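Local atomic coordinates of GTN Reductase (Agrobacterium tumefaciens, PDB entry 5N6G), a protein that binds FMN and, as an Old Yellow Enzyme family ene-reductase, probably reduces activated carbon-carbon double bonds with electrons taken from NADH or NADPH. Residues L24-R28 against T354-G359; Q63-D67 against K127-I131; I122-T128 against F139-P145. All coordinates share one frame. Where two conformers were deposited one is given. Residue numbers count along the deposited sequence, not the author numbering.

Contact 1: L24-R28 against T354-G359. With FMN (flavin mononucleotide), chain B; 8OZ (2-Phenylacrylic acid), chain C.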
loop_
_atom_site.group_PDB
_atom_site.type_symbol
_atom_site.label_atom_id
_atom_site.label_comp_id
_atom_site.label_asym_id
_atom_site.label_seq_id
_atom_site.Cartn_x
_atom_site.Cartn_y
_atom_site.Cartn_z
ATOM N N LEU A 24 6.086 -2.654 2.581
ATOM C CA LEU A 24 7.473 -2.483 2.171
ATOM C C LEU A 24 7.850 -3.499 1.095
ATOM O O LEU A 24 8.143 -4.657 1.411
ATOM C CB LEU A 24 8.393 -2.628 3.372
ATOM C CG LEU A 24 8.198 -1.610 4.495
ATOM C CD1 LEU A 24 8.714 -2.194 5.804
ATOM C CD2 LEU A 24 8.907 -0.326 4.120
ATOM N N THR A 25 7.916 -3.044 -0.151
ATOM C CA THR A 25 8.462 -3.836 -1.259
ATOM C C THR A 25 9.923 -4.182 -1.012
ATOM O O THR A 25 10.764 -3.302 -0.778
ATOM C CB THR A 25 8.312 -3.037 -2.561
ATOM O OG1 THR A 25 6.919 -2.904 -2.856
ATOM C CG2 THR A 25 8.988 -3.724 -3.743
ATOM N N ARG A 26 10.238 -5.481 -1.052
ATOM C CA ARG A 26 11.601 -5.937 -0.829
ATOM C C ARG A 26 12.176 -6.753 -1.978
ATOM O O ARG A 26 13.365 -7.052 -1.947
ATOM C CB ARG A 26 11.693 -6.775 0.468
ATOM C CG ARG A 26 10.973 -6.163 1.701
ATOM C CD ARG A 26 11.525 -4.810 2.121
ATOM N NE ARG A 26 12.971 -4.870 2.327
ATOM C CZ ARG A 26 13.563 -5.259 3.453
ATOM N NH1 ARG A 26 12.840 -5.591 4.516
ATOM N NH2 ARG A 26 14.873 -5.306 3.520
ATOM N N ASN A 27 11.370 -7.104 -2.984
ATOM C CA ASN A 27 11.817 -7.826 -4.191
ATOM C C ASN A 27 12.589 -9.107 -3.878
ATOM O O ASN A 27 13.658 -9.384 -4.449
ATOM C CB ASN A 27 12.668 -6.920 -5.073
ATOM C CG ASN A 27 12.032 -5.584 -5.302
ATOM O OD1 ASN A 27 12.334 -4.626 -4.593
ATOM N ND2 ASN A 27 11.150 -5.502 -6.293
ATOM N N ARG A 28 12.017 -9.915 -2.998
ATOM C CA ARG A 28 12.646 -11.155 -2.582
ATOM C C ARG A 28 11.733 -12.352 -2.809
ATOM O O ARG A 28 11.813 -13.347 -2.087
ATOM C CB ARG A 28 13.075 -11.044 -1.128
ATOM C CG ARG A 28 14.393 -10.270 -1.011
ATOM C CD ARG A 28 14.609 -9.910 0.398
ATOM N NE ARG A 28 15.937 -9.437 0.791
ATOM C CZ ARG A 28 16.296 -8.156 0.844
ATOM N NH1 ARG A 28 15.478 -7.212 0.443
ATOM N NH2 ARG A 28 17.468 -7.818 1.345
ATOM N N THR A 354 20.449 -2.793 1.167
ATOM C CA THR A 354 19.800 -4.098 1.141
ATOM C C THR A 354 18.282 -3.987 1.237
ATOM O O THR A 354 17.597 -4.980 1.510
ATOM C CB THR A 354 20.367 -5.002 2.248
ATOM O OG1 THR A 354 20.315 -4.340 3.520
ATOM C CG2 THR A 354 21.808 -5.382 1.940
ATOM N N PHE A 355 17.724 -2.800 0.985
ATOM C CA PHE A 355 16.266 -2.688 0.971
ATOM C C PHE A 355 15.662 -3.565 -0.120
ATOM O O PHE A 355 14.659 -4.253 0.117
ATOM C CB PHE A 355 15.814 -1.240 0.750
ATOM C CG PHE A 355 15.900 -0.341 1.975
ATOM C CD1 PHE A 355 16.386 -0.793 3.189
ATOM C CD2 PHE A 355 15.473 0.971 1.888
ATOM C CE1 PHE A 355 16.459 0.051 4.298
ATOM C CE2 PHE A 355 15.536 1.818 2.989
ATOM C CZ PHE A 355 16.038 1.358 4.200
ATOM N N TYR A 356 16.257 -3.565 -1.318
ATOM C CA TYR A 356 15.622 -4.160 -2.492
ATOM C C TYR A 356 16.463 -5.292 -3.044
ATOM O O TYR A 356 17.639 -5.093 -3.363
ATOM C CB TYR A 356 15.412 -3.121 -3.591
ATOM C CG TYR A 356 14.734 -1.879 -3.095
ATOM C CD1 TYR A 356 13.403 -1.909 -2.728
ATOM C CD2 TYR A 356 15.423 -0.688 -2.978
ATOM C CE1 TYR A 356 12.771 -0.785 -2.259
ATOM C CE2 TYR A 356 14.803 0.441 -2.511
ATOM C CZ TYR A 356 13.479 0.387 -2.153
ATOM O OH TYR A 356 12.841 1.507 -1.690
ATOM N N GLY A 357 15.848 -6.468 -3.182
ATOM C CA GLY A 357 16.502 -7.607 -3.789
ATOM C C GLY A 357 17.467 -8.282 -2.836
ATOM O O GLY A 357 17.612 -7.913 -1.671
ATOM N N GLY A 358 18.142 -9.295 -3.361
ATOM C CA GLY A 358 19.110 -10.030 -2.564
ATOM C C GLY A 358 18.456 -11.128 -1.738
ATOM O O GLY A 358 17.447 -11.724 -2.123
ATOM N N GLY A 359 19.040 -11.381 -0.572
ATOM C CA GLY A 359 18.646 -12.505 0.257
ATOM C C GLY A 359 18.482 -12.100 1.710
ATOM O O GLY A 359 17.916 -11.053 2.032
HETATM N N1 FMN B . 4.649 2.006 0.203
HETATM C C2 FMN B . 3.588 1.260 -0.250
HETATM O O2 FMN B . 2.415 1.695 -0.214
HETATM N N3 FMN B . 3.811 -0.012 -0.728
HETATM C C4 FMN B . 5.042 -0.630 -0.846
HETATM O O4 FMN B . 5.126 -1.791 -1.245
HETATM C C4A FMN B . 6.157 0.174 -0.396
HETATM N N5 FMN B . 7.356 -0.351 -0.442
HETATM C C5A FMN B . 8.390 0.363 0.138
HETATM C C6 FMN B . 9.646 -0.228 0.201
HETATM C C7 FMN B . 10.691 0.392 0.873
HETATM C C7M FMN B . 12.028 -0.305 0.941
HETATM C C8 FMN B . 10.489 1.632 1.487
HETATM C C8M FMN B . 11.581 2.301 2.276
HETATM C C9 FMN B . 9.239 2.242 1.407
HETATM C C9A FMN B . 8.189 1.609 0.745
HETATM N N10 FMN B . 6.884 2.146 0.745
HETATM C C10 FMN B . 5.852 1.468 0.157
HETATM C "C1'" FMN B . 6.626 3.351 1.548
HETATM C "C2'" FMN B . 6.500 3.002 3.025
HETATM O "O2'" FMN B . 5.342 2.193 3.258
HETATM C "C3'" FMN B . 6.430 4.234 3.930
HETATM O "O3'" FMN B . 5.354 5.071 3.513
HETATM C "C4'" FMN B . 7.712 5.063 3.935
HETATM O "O4'" FMN B . 8.839 4.230 4.216
HETATM C "C5'" FMN B . 7.641 6.226 4.908
HETATM O "O5'" FMN B . 7.492 5.743 6.259
HETATM P P FMN B . 8.687 5.703 7.358
HETATM O O1P FMN B . 9.097 7.145 7.561
HETATM O O2P FMN B . 9.803 4.901 6.710
HETATM O O3P FMN B . 8.076 5.057 8.547
HETATM C C4 8OZ C . 9.722 1.249 -3.245
HETATM C C5 8OZ C . 10.195 0.486 -4.287
HETATM C C6 8OZ C . 9.307 -0.098 -5.163
HETATM C C7 8OZ C . 7.945 0.064 -4.988
HETATM C C8 8OZ C . 5.392 2.223 -3.315
HETATM C C 8OZ C . 5.223 -0.177 -3.796
HETATM O O 8OZ C . 4.242 2.299 -2.955
HETATM C C1 8OZ C . 5.990 0.896 -3.674
HETATM C C2 8OZ C . 7.456 0.817 -3.929
HETATM C C3 8OZ C . 8.362 1.423 -3.063
HETATM O O1 8OZ C . 6.163 3.278 -3.430
#

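Contact 2: Q63-D67 against K127-I131. With 8OZ (2-Phenylacrylic acid), chain C.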
loop_
_atom_site.group_PDB
_atom_site.type_symbol
_atom_site.label_atom_id
_atom_site.label_comp_id
_atom_site.label_asym_id
_atom_site.label_seq_id
_atom_site.Cartn_x
_atom_site.Cartn_y
_atom_site.Cartn_z
ATOM N N GLN A 63 1.902 -5.936 -12.276
ATOM C CA GLN A 63 3.298 -5.979 -11.835
ATOM C C GLN A 63 4.113 -4.869 -12.478
ATOM O O GLN A 63 4.050 -4.669 -13.692
ATOM C CB GLN A 63 3.972 -7.299 -12.220
ATOM C CG GLN A 63 3.542 -8.478 -11.396
ATOM C CD GLN A 63 4.319 -8.627 -10.108
ATOM O OE1 GLN A 63 4.966 -7.688 -9.617
ATOM N NE2 GLN A 63 4.220 -9.822 -9.517
ATOM N N GLY A 64 4.971 -4.238 -11.674
ATOM C CA GLY A 64 5.883 -3.227 -12.172
ATOM C C GLY A 64 7.343 -3.416 -11.831
ATOM O O GLY A 64 8.187 -2.684 -12.354
ATOM N N TYR A 65 7.654 -4.389 -10.956
ATOM C CA TYR A 65 9.021 -4.666 -10.513
ATOM C C TYR A 65 9.218 -6.169 -10.468
ATOM O O TYR A 65 8.277 -6.932 -10.242
ATOM C CB TYR A 65 9.325 -4.088 -9.113
ATOM C CG TYR A 65 8.957 -2.635 -8.997
ATOM C CD1 TYR A 65 7.662 -2.266 -8.730
ATOM C CD2 TYR A 65 9.877 -1.634 -9.240
ATOM C CE1 TYR A 65 7.290 -0.963 -8.647
ATOM C CE2 TYR A 65 9.503 -0.308 -9.174
ATOM C CZ TYR A 65 8.208 0.016 -8.865
ATOM O OH TYR A 65 7.808 1.335 -8.800
ATOM N N ALA A 66 10.477 -6.577 -10.613
ATOM C CA ALA A 66 10.799 -7.993 -10.582
ATOM C C ALA A 66 10.796 -8.554 -9.161
ATOM O O ALA A 66 11.043 -7.853 -8.172
ATOM C CB ALA A 66 12.171 -8.238 -11.202
ATOM N N ASP A 67 10.512 -9.855 -9.077
ATOM C CA ASP A 67 10.618 -10.640 -7.850
ATOM C C ASP A 67 9.678 -10.132 -6.760
ATOM O O ASP A 67 10.006 -10.192 -5.571
ATOM C CB ASP A 67 12.073 -10.686 -7.352
ATOM C CG ASP A 67 12.993 -11.467 -8.300
ATOM O OD1 ASP A 67 12.505 -12.180 -9.191
ATOM O OD2 ASP A 67 14.220 -11.344 -8.171
ATOM N N LYS A 127 11.803 4.624 -12.941
ATOM C CA LYS A 127 12.684 3.499 -13.185
ATOM C C LYS A 127 12.145 2.277 -12.477
ATOM O O LYS A 127 11.471 2.381 -11.456
ATOM C CB LYS A 127 14.118 3.782 -12.706
ATOM C CG LYS A 127 14.885 4.702 -13.629
ATOM C CD LYS A 127 16.270 5.025 -13.075
ATOM C CE LYS A 127 17.064 5.899 -14.037
ATOM N NZ LYS A 127 17.259 5.231 -15.351
ATOM N N THR A 128 12.463 1.111 -13.030
ATOM C CA THR A 128 12.004 -0.122 -12.428
ATOM C C THR A 128 13.114 -1.161 -12.447
ATOM O O THR A 128 14.225 -0.915 -12.921
ATOM C CB THR A 128 10.748 -0.674 -13.110
ATOM O OG1 THR A 128 10.401 -1.877 -12.438
ATOM C CG2 THR A 128 10.959 -0.971 -14.600
ATOM N N TYR A 129 12.799 -2.335 -11.903
ATOM C CA TYR A 129 13.750 -3.431 -11.751
ATOM C C TYR A 129 13.227 -4.599 -12.571
ATOM O O TYR A 129 12.108 -5.067 -12.339
ATOM C CB TYR A 129 13.909 -3.827 -10.279
ATOM C CG TYR A 129 13.744 -2.693 -9.266
ATOM C CD1 TYR A 129 14.125 -1.392 -9.565
ATOM C CD2 TYR A 129 13.210 -2.934 -8.004
ATOM C CE1 TYR A 129 13.968 -0.367 -8.653
ATOM C CE2 TYR A 129 13.061 -1.909 -7.076
ATOM C CZ TYR A 129 13.443 -0.629 -7.414
ATOM O OH TYR A 129 13.305 0.398 -6.514
ATOM N N ILE A 130 14.024 -5.056 -13.535
ATOM C CA ILE A 130 13.617 -6.086 -14.494
ATOM C C ILE A 130 14.621 -7.232 -14.533
ATOM O O ILE A 130 15.722 -7.147 -13.984
ATOM C CB ILE A 130 13.406 -5.527 -15.919
ATOM C CG1 ILE A 130 14.704 -4.939 -16.478
ATOM C CG2 ILE A 130 12.289 -4.483 -15.901
ATOM C CD1 ILE A 130 14.690 -4.793 -17.980
ATOM N N ILE A 131 14.204 -8.322 -15.194
ATOM C CA ILE A 131 15.040 -9.504 -15.411
ATOM C C ILE A 131 15.127 -9.778 -16.909
ATOM O O ILE A 131 14.102 -9.928 -17.582
ATOM C CB ILE A 131 14.484 -10.736 -14.669
ATOM C CG1 ILE A 131 14.379 -10.460 -13.159
ATOM C CG2 ILE A 131 15.348 -11.981 -14.949
ATOM C CD1 ILE A 131 15.699 -10.057 -12.483
HETATM C C4 8OZ C . 9.722 1.249 -3.245
HETATM C C5 8OZ C . 10.195 0.486 -4.287
HETATM C C6 8OZ C . 9.307 -0.098 -5.163
HETATM C C7 8OZ C . 7.945 0.064 -4.988
HETATM C C8 8OZ C . 5.392 2.223 -3.315
HETATM C C 8OZ C . 5.223 -0.177 -3.796
HETATM O O 8OZ C . 4.242 2.299 -2.955
HETATM C C1 8OZ C . 5.990 0.896 -3.674
HETATM C C2 8OZ C . 7.456 0.817 -3.929
HETATM C C3 8OZ C . 8.362 1.423 -3.063
HETATM O O1 8OZ C . 6.163 3.278 -3.430
HETATM O O HOH W 1 9.507 3.311 -9.674
#

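Contact 3: I122-T128 against F139-P145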
loop_
_atom_site.group_PDB
_atom_site.type_symbol
_atom_site.label_atom_id
_atom_site.label_comp_id
_atom_site.label_asym_id
_atom_site.label_seq_id
_atom_site.Cartn_x
_atom_site.Cartn_y
_atom_site.Cartn_z
ATOM N N ILE A 122 0.606 8.478 -21.117
ATOM C CA ILE A 122 1.671 9.411 -20.737
ATOM C C ILE A 122 2.738 8.603 -20.000
ATOM O O ILE A 122 2.476 8.072 -18.913
ATOM C CB ILE A 122 1.152 10.551 -19.852
ATOM C CG1 ILE A 122 0.008 11.282 -20.557
ATOM C CG2 ILE A 122 2.295 11.530 -19.559
ATOM C CD1 ILE A 122 -0.768 12.200 -19.625
ATOM N N THR A 123 3.919 8.497 -20.606
ATOM C CA THR A 123 5.014 7.735 -20.023
ATOM C C THR A 123 5.528 8.417 -18.756
ATOM O O THR A 123 5.694 9.640 -18.717
ATOM C CB THR A 123 6.154 7.590 -21.029
ATOM O OG1 THR A 123 5.666 7.016 -22.253
ATOM C CG2 THR A 123 7.260 6.688 -20.464
ATOM N N ALA A 124 5.791 7.615 -17.729
ATOM C CA ALA A 124 6.390 8.133 -16.499
ATOM C C ALA A 124 7.895 8.235 -16.637
ATOM O O ALA A 124 8.538 7.352 -17.214
ATOM C CB ALA A 124 6.078 7.220 -15.322
ATOM N N LYS A 125 8.460 9.319 -16.090
ATOM C CA LYS A 125 9.902 9.426 -15.904
ATOM C C LYS A 125 10.208 8.722 -14.590
ATOM O O LYS A 125 10.369 9.328 -13.530
ATOM C CB LYS A 125 10.364 10.873 -15.913
ATOM C CG LYS A 125 11.895 10.989 -15.933
ATOM C CD LYS A 125 12.343 12.397 -16.313
ATOM C CE LYS A 125 13.810 12.627 -15.971
ATOM N NZ LYS A 125 13.969 13.411 -14.709
ATOM N N SER A 126 10.251 7.393 -14.668
ATOM C CA SER A 126 10.440 6.533 -13.512
ATOM C C SER A 126 11.322 5.366 -13.932
ATOM O O SER A 126 11.602 5.163 -15.117
ATOM C CB SER A 126 9.099 6.028 -12.958
ATOM O OG SER A 126 9.257 5.451 -11.674
ATOM N N LYS A 127 11.803 4.624 -12.941
ATOM C CA LYS A 127 12.684 3.499 -13.185
ATOM C C LYS A 127 12.145 2.277 -12.477
ATOM O O LYS A 127 11.471 2.381 -11.456
ATOM C CB LYS A 127 14.118 3.782 -12.706
ATOM C CG LYS A 127 14.885 4.702 -13.629
ATOM C CD LYS A 127 16.270 5.025 -13.075
ATOM C CE LYS A 127 17.064 5.899 -14.037
ATOM N NZ LYS A 127 17.259 5.231 -15.351
ATOM N N THR A 128 12.463 1.111 -13.030
ATOM C CA THR A 128 12.004 -0.122 -12.428
ATOM C C THR A 128 13.114 -1.161 -12.447
ATOM O O THR A 128 14.225 -0.915 -12.921
ATOM C CB THR A 128 10.748 -0.674 -13.110
ATOM O OG1 THR A 128 10.401 -1.877 -12.438
ATOM C CG2 THR A 128 10.959 -0.971 -14.600
ATOM N N PHE A 139 18.275 -2.351 -14.161
ATOM C CA PHE A 139 17.399 -1.198 -14.026
ATOM C C PHE A 139 16.982 -0.720 -15.404
ATOM O O PHE A 139 17.767 -0.766 -16.357
ATOM C CB PHE A 139 18.097 -0.060 -13.284
ATOM C CG PHE A 139 17.717 0.041 -11.843
ATOM C CD1 PHE A 139 16.841 1.022 -11.414
ATOM C CD2 PHE A 139 18.233 -0.845 -10.917
ATOM C CE1 PHE A 139 16.491 1.122 -10.084
ATOM C CE2 PHE A 139 17.887 -0.756 -9.587
ATOM C CZ PHE A 139 17.015 0.231 -9.167
ATOM N N ALA A 140 15.744 -0.252 -15.508
ATOM C CA ALA A 140 15.232 0.176 -16.792
ATOM C C ALA A 140 14.267 1.325 -16.563
ATOM O O ALA A 140 13.631 1.429 -15.505
ATOM C CB ALA A 140 14.530 -0.965 -17.545
ATOM N N GLU A 141 14.197 2.196 -17.558
ATOM C CA GLU A 141 13.138 3.194 -17.570
ATOM C C GLU A 141 11.815 2.485 -17.785
ATOM O O GLU A 141 11.744 1.496 -18.527
ATOM C CB GLU A 141 13.375 4.203 -18.686
ATOM C CG GLU A 141 14.703 4.941 -18.558
ATOM C CD GLU A 141 15.002 5.854 -19.740
ATOM O OE1 GLU A 141 14.072 6.175 -20.509
ATOM O OE2 GLU A 141 16.178 6.248 -19.899
ATOM N N THR A 142 10.765 2.995 -17.150
ATOM C CA THR A 142 9.444 2.423 -17.360
ATOM C C THR A 142 9.017 2.610 -18.817
ATOM O O THR A 142 9.400 3.564 -19.493
ATOM C CB THR A 142 8.408 3.013 -16.401
ATOM O OG1 THR A 142 8.426 4.444 -16.449
ATOM C CG2 THR A 142 8.714 2.536 -14.977
ATOM N N SER A 143 8.195 1.677 -19.276
ATOM C CA SER A 143 7.799 1.573 -20.668
ATOM C C SER A 143 6.659 2.535 -20.993
ATOM O O SER A 143 5.897 2.974 -20.119
ATOM C CB SER A 143 7.351 0.135 -20.961
ATOM O OG SER A 143 8.422 -0.778 -20.821
ATOM N N GLU A 144 6.504 2.809 -22.288
ATOM C CA GLU A 144 5.372 3.602 -22.778
ATOM C C GLU A 144 4.056 2.880 -22.502
ATOM O O GLU A 144 3.885 1.745 -22.979
ATOM C CB GLU A 144 5.468 3.812 -24.289
ATOM C CG GLU A 144 6.636 4.571 -24.769
ATOM C CD GLU A 144 6.562 4.825 -26.273
ATOM O OE1 GLU A 144 6.021 3.972 -27.028
ATOM O OE2 GLU A 144 7.042 5.891 -26.694
ATOM N N PRO A 145 3.097 3.495 -21.815
ATOM C CA PRO A 145 1.822 2.832 -21.536
ATOM C C PRO A 145 0.793 3.073 -22.626
ATOM O O PRO A 145 0.899 4.005 -23.422
ATOM C CB PRO A 145 1.351 3.497 -20.238
ATOM C CG PRO A 145 1.890 4.892 -20.375
ATOM C CD PRO A 145 3.202 4.778 -21.092
HETATM O O HOH W 2 5.771 4.603 -17.844
HETATM O O HOH W 3 10.332 5.995 -18.715
#

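Contact 1: L24-R28 against T354-G359
L24 lies against the flavin, its CA 3.4 Å from FMN N5. T25 reads the isoalloxazine edge: its backbone N donates to FMN N5 (2.8 Å) and its OG1 to FMN O4 (2.7 Å), while T25 O lies 3.5 Å from Y356 CE1. At R26 the two loops join. R26 O accepts the amide of G357 (N to O 2.8 Å), and R26 NE returns a bond to F355 O (2.8 Å). N27 directs its CB toward the partner loop; N27 O receives a CA-H...O contact from G357 CA (3.4 Å), and N27 ND2 hydrogen-bonds to A66 O. R28 buries the most surface. Its extended side chain lets NE reach G359 O and NH2 reach T354 O, both at 2.8 Å, so one guanidinium ties together the two ends of 354-359. G357 and G358 turn the loop with positive phi. The contact joins the loop after strand 19-21, first of the TIM barrel, to the C-terminal loop, where Y356 OH lies 3.5 Å from C4 of the bound 2-phenylacrylic acid. Helix 329-333 packs against L24, R26 and F355 through I332, and R28 O is held by N38 of helix 36-43.

Contact 2: Q63-D67 against K127-I131
Y65 and Y129 set the character of this contact. Y65 has chi1 in the m well and chi2 near 83°, which presents one ring face to the phenyl ring of 2-phenylacrylic acid (Y65 CE1 to ligand C7 3.9 Å) and an edge to Y129. The two tyrosines form an edge-to-face pair with centroids 5.1 Å apart and planes at 57°, Y65 CD2 lying 3.8 Å from Y129 CD2 over the face of the Y129 ring. Y129 was modelled in two conformers; in the one given, chi1 is -32°, off the usual wells, and its OH comes to 3.8 Å from ligand C5. The loop after the second strand of the TIM barrel thus meets the first strand of the 127-131/137-141 hairpin, an excursion between the third and fourth barrel strands, and together they line the 2-phenylacrylic acid pocket, probably the Old Yellow Enzyme substrate site. T128, with chi1 at 180°, points its CB toward the loop and gives a very short hydrogen bond from T128 OG1 to G64 O (2.4 Å). A66 N donates to Y129 O (2.8 Å). The methyl of A66 faces the strand and packs on I131, A66 CB to I131 CG1 3.7 Å. Y65 OH bonds to Y183 OH, another pocket residue, and shares a water, 2.7 Å from Y65 OH and 2.8 Å from K127 O.

Contact 3: I122-T128 against F139-P145
An antiparallel beta hairpin, inserted between the third and fourth strands of the TIM barrel, begins and ends in these segments. Within them two residue pairs form, and the strands pair on beyond them. T128 and A140 form a hydrogen-bonded pair, T128 N to A140 O 2.8 Å and A140 N to T128 O 3.1 Å, with both side chains on one face of the sheet. K127 and E141 form the adjoining non-hydrogen-bonded pair, CA atoms 4.4 Å apart; here the side chains diverge, and K127 CA makes a CA-H...O contact with A140 O (3.3 Å). F139 turns its ring edge to K127, F139 CD1 lying 4.1 Å from K127 CB. Although the strands end at this point, the pairing pattern is carried one step further by T142 N, which donates to S126 O (3.1 Å). Beyond it the chains separate around an inverse gamma turn centred on K125, and water fills the gap. One molecule accepts from A124 N and T142 OG1, both at 3.0 Å, and donates to S143 O (2.8 Å); a second donates to A124 O and T142 O, both at 2.7 Å. Farther out the contact becomes van der Waals packing: T123 OG1 is 3.5 Å from P145 CD, and I122 O 3.5 Å from P145 CG. R103 NH1 bonds to I122 O, the S105 backbone to that of S143, and T107 N to S143 OG. S126 OG is held by N238, in the loop between strand 227-231 and helix 245-256, and P145 leads through strand 146-147 to helix 150-169.

Contacts 1 and 2 both touch 2-phenylacrylic acid, whereas contact 3 lies farther out. Contact 2 is the most buried, with aromatic stacking and two hydrogen bonds; contact 1 is partly buried and dominated by arginine-to-carbonyl bonds between loops; contact 3, more exposed, relies on backbone pairing and water. Contacts 2 and 3 share K127 and T128: strand 127-131 offers T128 OG1 to the loop of contact 2 and its backbone to A140, and the Y129 ring meets that of F139. N27, whose ND2 hydrogen-bonds to A66 O, ties the loops of contacts 1 and 2 together near the ligand. Contacts 1 and 3 do not touch, their nearest atoms being about 6 Å apart.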